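Local coordinates for protein fructose-2,6-bisphosphatase TIGAR B (Danio rerio, PDB 3E9D) that probably hydrolyses fructose-2,6-bisphosphate to fructose 6-phosphate and phosphate, lowering glycolytic flux and diverting sugar into the pentose phosphate pathway, at residues M1-R10 / L139-S152. Sequence-based numbering, arbitrary orientation.
Sequences MLTFALTIVR and LFQRMFEEHGSALS. With PO4 (phosphate ion), chain D; PO4 (phosphate ion), chain C.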
ATOM      1  N   MET A   1     -21.424  -0.034  -7.098  1.00 27.26           N
ATOM      2  CA  MET A   1     -21.661   1.086  -8.055  1.00 27.10           C
ATOM      3  C   MET A   1     -20.395   1.808  -8.541  1.00 25.54           C
ATOM      4  O   MET A   1     -20.395   2.338  -9.645  1.00 25.15           O
ATOM      5  CB  MET A   1     -22.691   2.073  -7.518  1.00 28.13           C
ATOM      6  CG  MET A   1     -22.420   2.634  -6.152  1.00 32.31           C
ATOM      7  SD  MET A   1     -23.791   3.751  -5.689  1.00 42.31           S
ATOM      8  CE  MET A   1     -24.801   2.689  -4.703  1.00 38.82           C
ATOM      9  N   LEU A   2     -19.332   1.825  -7.735  1.00 23.37           N
ATOM     10  CA  LEU A   2     -18.037   2.291  -8.223  1.00 22.31           C
ATOM     11  C   LEU A   2     -16.983   1.191  -8.162  1.00 21.16           C
ATOM     12  O   LEU A   2     -16.823   0.531  -7.135  1.00 20.95           O
ATOM     13  CB  LEU A   2     -17.538   3.530  -7.459  1.00 22.56           C
ATOM     14  CG  LEU A   2     -16.152   4.057  -7.893  1.00 22.12           C
ATOM     15  CD1 LEU A   2     -16.185   4.654  -9.311  1.00 23.17           C
ATOM     16  CD2 LEU A   2     -15.623   5.078  -6.890  1.00 23.18           C
ATOM     17  N   THR A   3     -16.283   0.998  -9.272  1.00 19.90           N
ATOM     18  CA  THR A   3     -15.155   0.080  -9.335  1.00 19.08           C
ATOM     19  C   THR A   3     -13.902   0.906  -9.549  1.00 18.59           C
ATOM     20  O   THR A   3     -13.866   1.744 -10.445  1.00 18.58           O
ATOM     21  CB  THR A   3     -15.293  -0.917 -10.496  1.00 19.41           C
ATOM     22  OG1 THR A   3     -16.403  -1.773 -10.240  1.00 20.41           O
ATOM     23  CG2 THR A   3     -14.008  -1.786 -10.649  1.00 18.74           C
ATOM     24  N   PHE A   4     -12.881   0.667  -8.731  1.00 17.62           N
ATOM     25  CA  PHE A   4     -11.606   1.371  -8.895  1.00 17.50           C
ATOM     26  C   PHE A   4     -10.427   0.469  -8.532  1.00 17.41           C
ATOM     27  O   PHE A   4     -10.570  -0.461  -7.724  1.00 17.01           O
ATOM     28  CB  PHE A   4     -11.579   2.693  -8.096  1.00 17.16           C
ATOM     29  CG  PHE A   4     -11.530   2.520  -6.595  1.00 18.02           C
ATOM     30  CD1 PHE A   4     -10.306   2.443  -5.931  1.00 18.93           C
ATOM     31  CD2 PHE A   4     -12.711   2.462  -5.847  1.00 18.86           C
ATOM     32  CE1 PHE A   4     -10.248   2.273  -4.541  1.00 19.73           C
ATOM     33  CE2 PHE A   4     -12.678   2.311  -4.444  1.00 18.60           C
ATOM     34  CZ  PHE A   4     -11.428   2.218  -3.792  1.00 17.78           C
ATOM     35  N   ALA A   5      -9.293   0.724  -9.180  1.00 16.74           N
ATOM     36  CA  ALA A   5      -8.052   0.013  -8.913  1.00 17.03           C
ATOM     37  C   ALA A   5      -7.266   0.762  -7.851  1.00 17.01           C
ATOM     38  O   ALA A   5      -7.310   2.007  -7.782  1.00 16.88           O
ATOM     39  CB  ALA A   5      -7.214  -0.094 -10.193  1.00 17.28           C
ATOM     40  N   LEU A   6      -6.565   0.004  -7.012  1.00 16.64           N
ATOM     41  CA  LEU A   6      -5.667   0.589  -6.036  1.00 16.98           C
ATOM     42  C   LEU A   6      -4.282  -0.031  -6.205  1.00 16.83           C
ATOM     43  O   LEU A   6      -4.121  -1.238  -5.989  1.00 16.00           O
ATOM     44  CB  LEU A   6      -6.172   0.340  -4.607  1.00 16.97           C
ATOM     45  CG  LEU A   6      -5.217   0.824  -3.514  1.00 16.62           C
ATOM     46  CD1 LEU A   6      -5.168   2.348  -3.498  1.00 16.89           C
ATOM     47  CD2 LEU A   6      -5.621   0.295  -2.123  1.00 15.34           C
ATOM     48  N   THR A   7      -3.301   0.791  -6.577  1.00 16.41           N
ATOM     49  CA  THR A   7      -1.913   0.330  -6.673  1.00 16.98           C
ATOM     50  C   THR A   7      -1.176   0.789  -5.442  1.00 17.38           C
ATOM     51  O   THR A   7      -1.236   1.966  -5.083  1.00 18.49           O
ATOM     52  CB  THR A   7      -1.220   0.876  -7.934  1.00 17.20           C
ATOM     53  OG1 THR A   7      -1.883   0.349  -9.090  1.00 15.72           O
ATOM     54  CG2 THR A   7       0.272   0.492  -7.972  1.00 15.92           C
ATOM     55  N   ILE A   8      -0.481  -0.138  -4.797  1.00 17.52           N
ATOM     56  CA  ILE A   8       0.159   0.129  -3.518  1.00 17.39           C
ATOM     57  C   ILE A   8       1.664  -0.078  -3.663  1.00 17.48           C
ATOM     58  O   ILE A   8       2.108  -1.156  -4.098  1.00 17.60           O
ATOM     59  CB  ILE A   8      -0.349  -0.850  -2.440  1.00 17.41           C
ATOM     60  CG1 ILE A   8      -1.876  -0.728  -2.261  1.00 17.90           C
ATOM     61  CG2 ILE A   8       0.407  -0.611  -1.086  1.00 17.82           C
ATOM     62  CD1 ILE A   8      -2.503  -1.869  -1.385  1.00 18.69           C
ATOM     63  N   VAL A   9       2.445   0.932  -3.286  1.00 16.46           N
ATOM     64  CA  VAL A   9       3.895   0.879  -3.456  1.00 16.50           C
ATOM     65  C   VAL A   9       4.593   1.208  -2.141  1.00 16.60           C
ATOM     66  O   VAL A   9       4.263   2.204  -1.496  1.00 16.70           O
ATOM     67  CB  VAL A   9       4.371   1.870  -4.577  1.00 16.57           C
ATOM     68  CG1 VAL A   9       5.891   1.739  -4.852  1.00 15.77           C
ATOM     69  CG2 VAL A   9       3.551   1.678  -5.868  1.00 16.62           C
ATOM     70  N   ARG A  10       5.541   0.372  -1.725  1.00 16.60           N
ATOM     71  CA  ARG A  10       6.409   0.739  -0.597  1.00 16.98           C
ATOM     72  C   ARG A  10       7.484   1.761  -1.051  1.00 17.07           C
ATOM     73  O   ARG A  10       7.996   1.680  -2.174  1.00 17.01           O
ATOM     74  CB  ARG A  10       7.071  -0.510   0.011  1.00 17.36           C
ATOM     75  CG  ARG A  10       8.028  -0.186   1.185  1.00 17.46           C
ATOM     76  CD  ARG A  10       8.653  -1.452   1.792  1.00 16.35           C
ATOM     77  NE  ARG A  10       9.597  -1.084   2.835  1.00 16.99           N
ATOM     78  CZ  ARG A  10      10.722  -1.746   3.100  1.00 19.40           C
ATOM     79  NH1 ARG A  10      11.065  -2.834   2.401  1.00 17.55           N
ATOM     80  NH2 ARG A  10      11.512  -1.302   4.056  1.00 16.60           N
ATOM     81  N   LEU A 139     -10.838   6.835   1.989  1.00 19.26           N
ATOM     82  CA  LEU A 139     -10.607   6.526   0.583  1.00 18.86           C
ATOM     83  C   LEU A 139     -11.915   6.300  -0.187  1.00 18.32           C
ATOM     84  O   LEU A 139     -12.125   6.910  -1.233  1.00 18.18           O
ATOM     85  CB  LEU A 139      -9.712   5.286   0.439  1.00 18.01           C
ATOM     86  CG  LEU A 139      -9.497   4.764  -0.989  1.00 19.07           C
ATOM     87  CD1 LEU A 139      -8.665   5.791  -1.773  1.00 19.05           C
ATOM     88  CD2 LEU A 139      -8.825   3.380  -0.980  1.00 19.52           C
ATOM     89  N   PHE A 140     -12.766   5.417   0.323  1.00 18.29           N
ATOM     90  CA  PHE A 140     -14.039   5.126  -0.339  1.00 18.54           C
ATOM     91  C   PHE A 140     -14.872   6.404  -0.515  1.00 19.11           C
ATOM     92  O   PHE A 140     -15.444   6.643  -1.589  1.00 18.38           O
ATOM     93  CB  PHE A 140     -14.887   4.091   0.431  1.00 18.40           C
ATOM     94  CG  PHE A 140     -14.276   2.703   0.523  1.00 19.13           C
ATOM     95  CD1 PHE A 140     -13.161   2.339  -0.229  1.00 19.69           C
ATOM     96  CD2 PHE A 140     -14.852   1.752   1.366  1.00 21.25           C
ATOM     97  CE1 PHE A 140     -12.620   1.054  -0.131  1.00 21.40           C
ATOM     98  CE2 PHE A 140     -14.317   0.454   1.468  1.00 21.50           C
ATOM     99  CZ  PHE A 140     -13.195   0.113   0.725  1.00 20.12           C
ATOM    100  N   GLN A 141     -14.966   7.194   0.551  1.00 19.06           N
ATOM    101  CA  GLN A 141     -15.792   8.399   0.532  1.00 21.09           C
ATOM    102  C   GLN A 141     -15.260   9.395  -0.506  1.00 21.07           C
ATOM    103  O   GLN A 141     -16.030   9.940  -1.304  1.00 20.65           O
ATOM    104  CB  GLN A 141     -15.884   9.029   1.929  1.00 21.22           C
ATOM    105  CG  GLN A 141     -16.687  10.345   1.985  1.00 25.98           C
ATOM    106  CD  GLN A 141     -18.159  10.175   1.577  1.00 32.78           C
ATOM    107  OE1 GLN A 141     -18.802   9.168   1.900  1.00 35.91           O
ATOM    108  NE2 GLN A 141     -18.699  11.173   0.870  1.00 35.16           N
ATOM    109  N   ARG A 142     -13.945   9.592  -0.514  1.00 21.06           N
ATOM    110  CA  ARG A 142     -13.311  10.487  -1.484  1.00 21.66           C
ATOM    111  C   ARG A 142     -13.442  10.000  -2.934  1.00 21.40           C
ATOM    112  O   ARG A 142     -13.690  10.802  -3.820  1.00 21.35           O
ATOM    113  CB  ARG A 142     -11.830  10.725  -1.137  1.00 21.88           C
ATOM    114  CG  ARG A 142     -11.150  11.782  -2.050  1.00 24.27           C
ATOM    115  CD  ARG A 142      -9.646  11.849  -1.821  1.00 26.30           C
ATOM    116  NE  ARG A 142      -9.340  12.346  -0.477  1.00 30.41           N
ATOM    117  CZ  ARG A 142      -9.156  13.633  -0.173  1.00 32.48           C
ATOM    118  NH1 ARG A 142      -9.238  14.568  -1.115  1.00 31.53           N
ATOM    119  NH2 ARG A 142      -8.892  13.984   1.077  1.00 31.90           N
ATOM    120  N   MET A 143     -13.254   8.701  -3.175  1.00 21.31           N
ATOM    121  CA  MET A 143     -13.382   8.146  -4.533  1.00 21.33           C
ATOM    122  C   MET A 143     -14.830   8.284  -5.017  1.00 21.62           C
ATOM    123  O   MET A 143     -15.086   8.645  -6.172  1.00 20.74           O
ATOM    124  CB  MET A 143     -12.943   6.669  -4.613  1.00 20.52           C
ATOM    125  CG  MET A 143     -11.435   6.386  -4.335  1.00 21.68           C
ATOM    126  SD  MET A 143     -10.268   7.345  -5.374  1.00 23.71           S
ATOM    127  CE  MET A 143      -9.894   8.642  -4.227  1.00 29.89           C
ATOM    128  N   PHE A 144     -15.769   8.000  -4.121  1.00 22.01           N
ATOM    129  CA  PHE A 144     -17.178   8.070  -4.466  1.00 23.65           C
ATOM    130  C   PHE A 144     -17.598   9.503  -4.792  1.00 23.78           C
ATOM    131  O   PHE A 144     -18.276   9.717  -5.776  1.00 23.54           O
ATOM    132  CB  PHE A 144     -18.037   7.500  -3.343  1.00 24.05           C
ATOM    133  CG  PHE A 144     -19.427   7.146  -3.771  1.00 27.11           C
ATOM    134  CD1 PHE A 144     -19.686   5.922  -4.363  1.00 31.53           C
ATOM    135  CD2 PHE A 144     -20.470   8.034  -3.577  1.00 30.31           C
ATOM    136  CE1 PHE A 144     -20.975   5.588  -4.754  1.00 34.53           C
ATOM    137  CE2 PHE A 144     -21.759   7.721  -3.968  1.00 32.31           C
ATOM    138  CZ  PHE A 144     -22.016   6.497  -4.553  1.00 33.43           C
ATOM    139  N   GLU A 145     -17.189  10.465  -3.966  1.00 24.67           N
ATOM    140  CA  GLU A 145     -17.524  11.880  -4.181  1.00 26.60           C
ATOM    141  C   GLU A 145     -16.954  12.422  -5.484  1.00 26.58           C
ATOM    142  O   GLU A 145     -17.573  13.248  -6.136  1.00 26.17           O
ATOM    143  CB  GLU A 145     -16.927  12.748  -3.085  1.00 26.91           C
ATOM    144  CG  GLU A 145     -17.657  12.748  -1.786  1.00 31.97           C
ATOM    145  CD  GLU A 145     -16.783  13.281  -0.664  1.00 36.59           C
ATOM    146  OE1 GLU A 145     -15.600  13.612  -0.926  1.00 39.92           O
ATOM    147  OE2 GLU A 145     -17.263  13.343   0.487  1.00 40.07           O
ATOM    148  N   GLU A 146     -15.748  11.992  -5.832  1.00 26.64           N
ATOM    149  CA  GLU A 146     -15.107  12.502  -7.025  1.00 27.92           C
ATOM    150  C   GLU A 146     -15.475  11.794  -8.330  1.00 27.44           C
ATOM    151  O   GLU A 146     -15.355  12.377  -9.407  1.00 28.30           O
ATOM    152  CB  GLU A 146     -13.597  12.470  -6.855  1.00 28.27           C
ATOM    153  CG  GLU A 146     -12.879  12.778  -8.145  1.00 32.28           C
ATOM    154  CD  GLU A 146     -11.400  13.057  -7.953  1.00 37.06           C
ATOM    155  OE1 GLU A 146     -10.915  13.032  -6.782  1.00 37.42           O
ATOM    156  OE2 GLU A 146     -10.739  13.307  -8.991  1.00 38.21           O
ATOM    157  N   HIS A 147     -15.888  10.537  -8.266  1.00 26.70           N
ATOM    158  CA  HIS A 147     -16.040   9.784  -9.514  1.00 26.38           C
ATOM    159  C   HIS A 147     -17.482   9.393  -9.871  1.00 26.73           C
ATOM    160  O   HIS A 147     -17.745   8.296 -10.335  1.00 26.10           O
ATOM    161  CB  HIS A 147     -15.080   8.594  -9.534  1.00 25.28           C
ATOM    162  CG  HIS A 147     -13.645   8.993  -9.431  1.00 25.19           C
ATOM    163  ND1 HIS A 147     -12.953   9.547 -10.486  1.00 25.31           N
ATOM    164  CD2 HIS A 147     -12.779   8.954  -8.390  1.00 23.63           C
ATOM    165  CE1 HIS A 147     -11.719   9.816 -10.104  1.00 24.87           C
ATOM    166  NE2 HIS A 147     -11.586   9.463  -8.840  1.00 24.03           N
ATOM    167  N   GLY A 148     -18.410  10.325  -9.673  1.00 28.43           N
ATOM    168  CA  GLY A 148     -19.815  10.132 -10.075  1.00 29.46           C
ATOM    169  C   GLY A 148     -19.968   9.751 -11.538  1.00 30.20           C
ATOM    170  O   GLY A 148     -20.846   8.970 -11.892  1.00 30.51           O
ATOM    171  N   SER A 149     -19.095  10.292 -12.387  1.00 30.98           N
ATOM    172  CA  SER A 149     -19.085   9.971 -13.821  1.00 31.98           C
ATOM    173  C   SER A 149     -18.788   8.513 -14.117  1.00 31.63           C
ATOM    174  O   SER A 149     -19.057   8.050 -15.218  1.00 32.22           O
ATOM    175  CB  SER A 149     -18.040  10.814 -14.551  1.00 32.16           C
ATOM    176  OG  SER A 149     -18.319  12.186 -14.364  1.00 35.61           O
ATOM    177  N   ALA A 150     -18.214   7.806 -13.151  1.00 30.74           N
ATOM    178  CA  ALA A 150     -17.845   6.402 -13.327  1.00 30.85           C
ATOM    179  C   ALA A 150     -18.840   5.402 -12.717  1.00 30.76           C
ATOM    180  O   ALA A 150     -18.667   4.197 -12.861  1.00 30.01           O
ATOM    181  CB  ALA A 150     -16.444   6.161 -12.765  1.00 30.08           C
ATOM    182  N   LEU A 151     -19.867   5.896 -12.027  1.00 31.43           N
ATOM    183  CA  LEU A 151     -20.758   5.008 -11.278  1.00 32.90           C
ATOM    184  C   LEU A 151     -21.585   4.158 -12.237  1.00 33.92           C
ATOM    185  O   LEU A 151     -22.052   4.646 -13.279  1.00 33.70           O
ATOM    186  CB  LEU A 151     -21.647   5.781 -10.287  1.00 32.76           C
ATOM    187  CG  LEU A 151     -20.934   6.777  -9.354  1.00 33.76           C
ATOM    188  CD1 LEU A 151     -21.909   7.603  -8.555  1.00 33.26           C
ATOM    189  CD2 LEU A 151     -19.959   6.080  -8.419  1.00 34.56           C
ATOM    190  N   SER A 152     -21.732   2.884 -11.892  1.00 35.44           N
ATOM    191  CA  SER A 152     -22.453   1.930 -12.730  1.00 37.78           C
ATOM    192  C   SER A 152     -23.366   1.010 -11.931  1.00 39.41           C
ATOM    193  O   SER A 152     -23.021   0.571 -10.823  1.00 39.47           O
ATOM    194  CB  SER A 152     -21.486   1.078 -13.549  1.00 37.78           C
ATOM    195  OG  SER A 152     -22.217   0.177 -14.364  1.00 38.59           O
TER
HETATM  196  P   PO4 D 267      14.457  -3.743   3.310  1.00 49.13           P
HETATM  197  O1  PO4 D 267      13.738  -3.150   4.502  1.00 46.18           O
HETATM  198  O2  PO4 D 267      13.426  -4.332   2.350  1.00 47.43           O
HETATM  199  O3  PO4 D 267      15.306  -2.697   2.599  1.00 46.81           O
HETATM  200  O4  PO4 D 267      15.398  -4.839   3.800  1.00 47.14           O
HETATM  201  P   PO4 C 266       9.693   1.294   6.178  1.00 27.55           P
HETATM  202  O1  PO4 C 266       9.301   2.728   6.433  1.00 25.93           O
HETATM  203  O2  PO4 C 266       8.921   0.673   5.037  1.00 24.64           O
HETATM  204  O3  PO4 C 266      11.158   1.205   5.820  1.00 28.72           O
HETATM  205  O4  PO4 C 266       9.494   0.477   7.437  1.00 27.85           O
HETATM  206  O   HOH W   1     -20.629  -1.265  -9.906  1.00 45.62           O
HETATM  207  O   HOH W   2     -17.392   2.010 -11.774  1.00 22.28           O
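M143 lies over one face of the F4 ring: its CG sits 4.1 Å from the ring centroid and only 6° off the normal, a CH-pi contact, with SD above the same ring at a distance as a looser Met-aromatic contact. F140 instead meets the edge of the F4 ring near its plane, F140 CD1 to F4 CZ 4.0 Å, the two side chains crossing at about a right angle. Two residues nearer the N-terminus, L2 packs against the same helix end. With CG anti to the backbone N, its branch is carried to the helix and the methyls diverge, CD2 against the M143 backbone and CD1 against A150 CB at 3.8 Å, while L151 CD2 packs on L2 CB. At the chain start M1 SD lies 3.5 Å from F144 CZ, and its line to the ring centroid is 85° off the normal, an edge contact. These layers seat the end of helix 125-146 on the mixed beta-sheet of the alpha/beta histidine phosphatase fold, the helix segment crossing the strand at 114°; M1 and L2 sit opposite the single residue I227 of strand 220-230, a classic beta bulge. Beyond the helix, S152 N donates to M1 O in the carbonyl plane (2.7 Å), and a water links T3 N to A150 O. At the strand's far end, R10 presents its guanidinium edge to two phosphate ions: NE reaches O2 of the chain C ion at 2.9 Å, NH1 reaches O2 of the chain D ion at 2.8 Å, and NH2 binds both. A leucine here would probably leave both anions without this shared charged partner. The ions were probably picked up from the crystallisation solution, and H183 and R61 also contribute to phosphate binding.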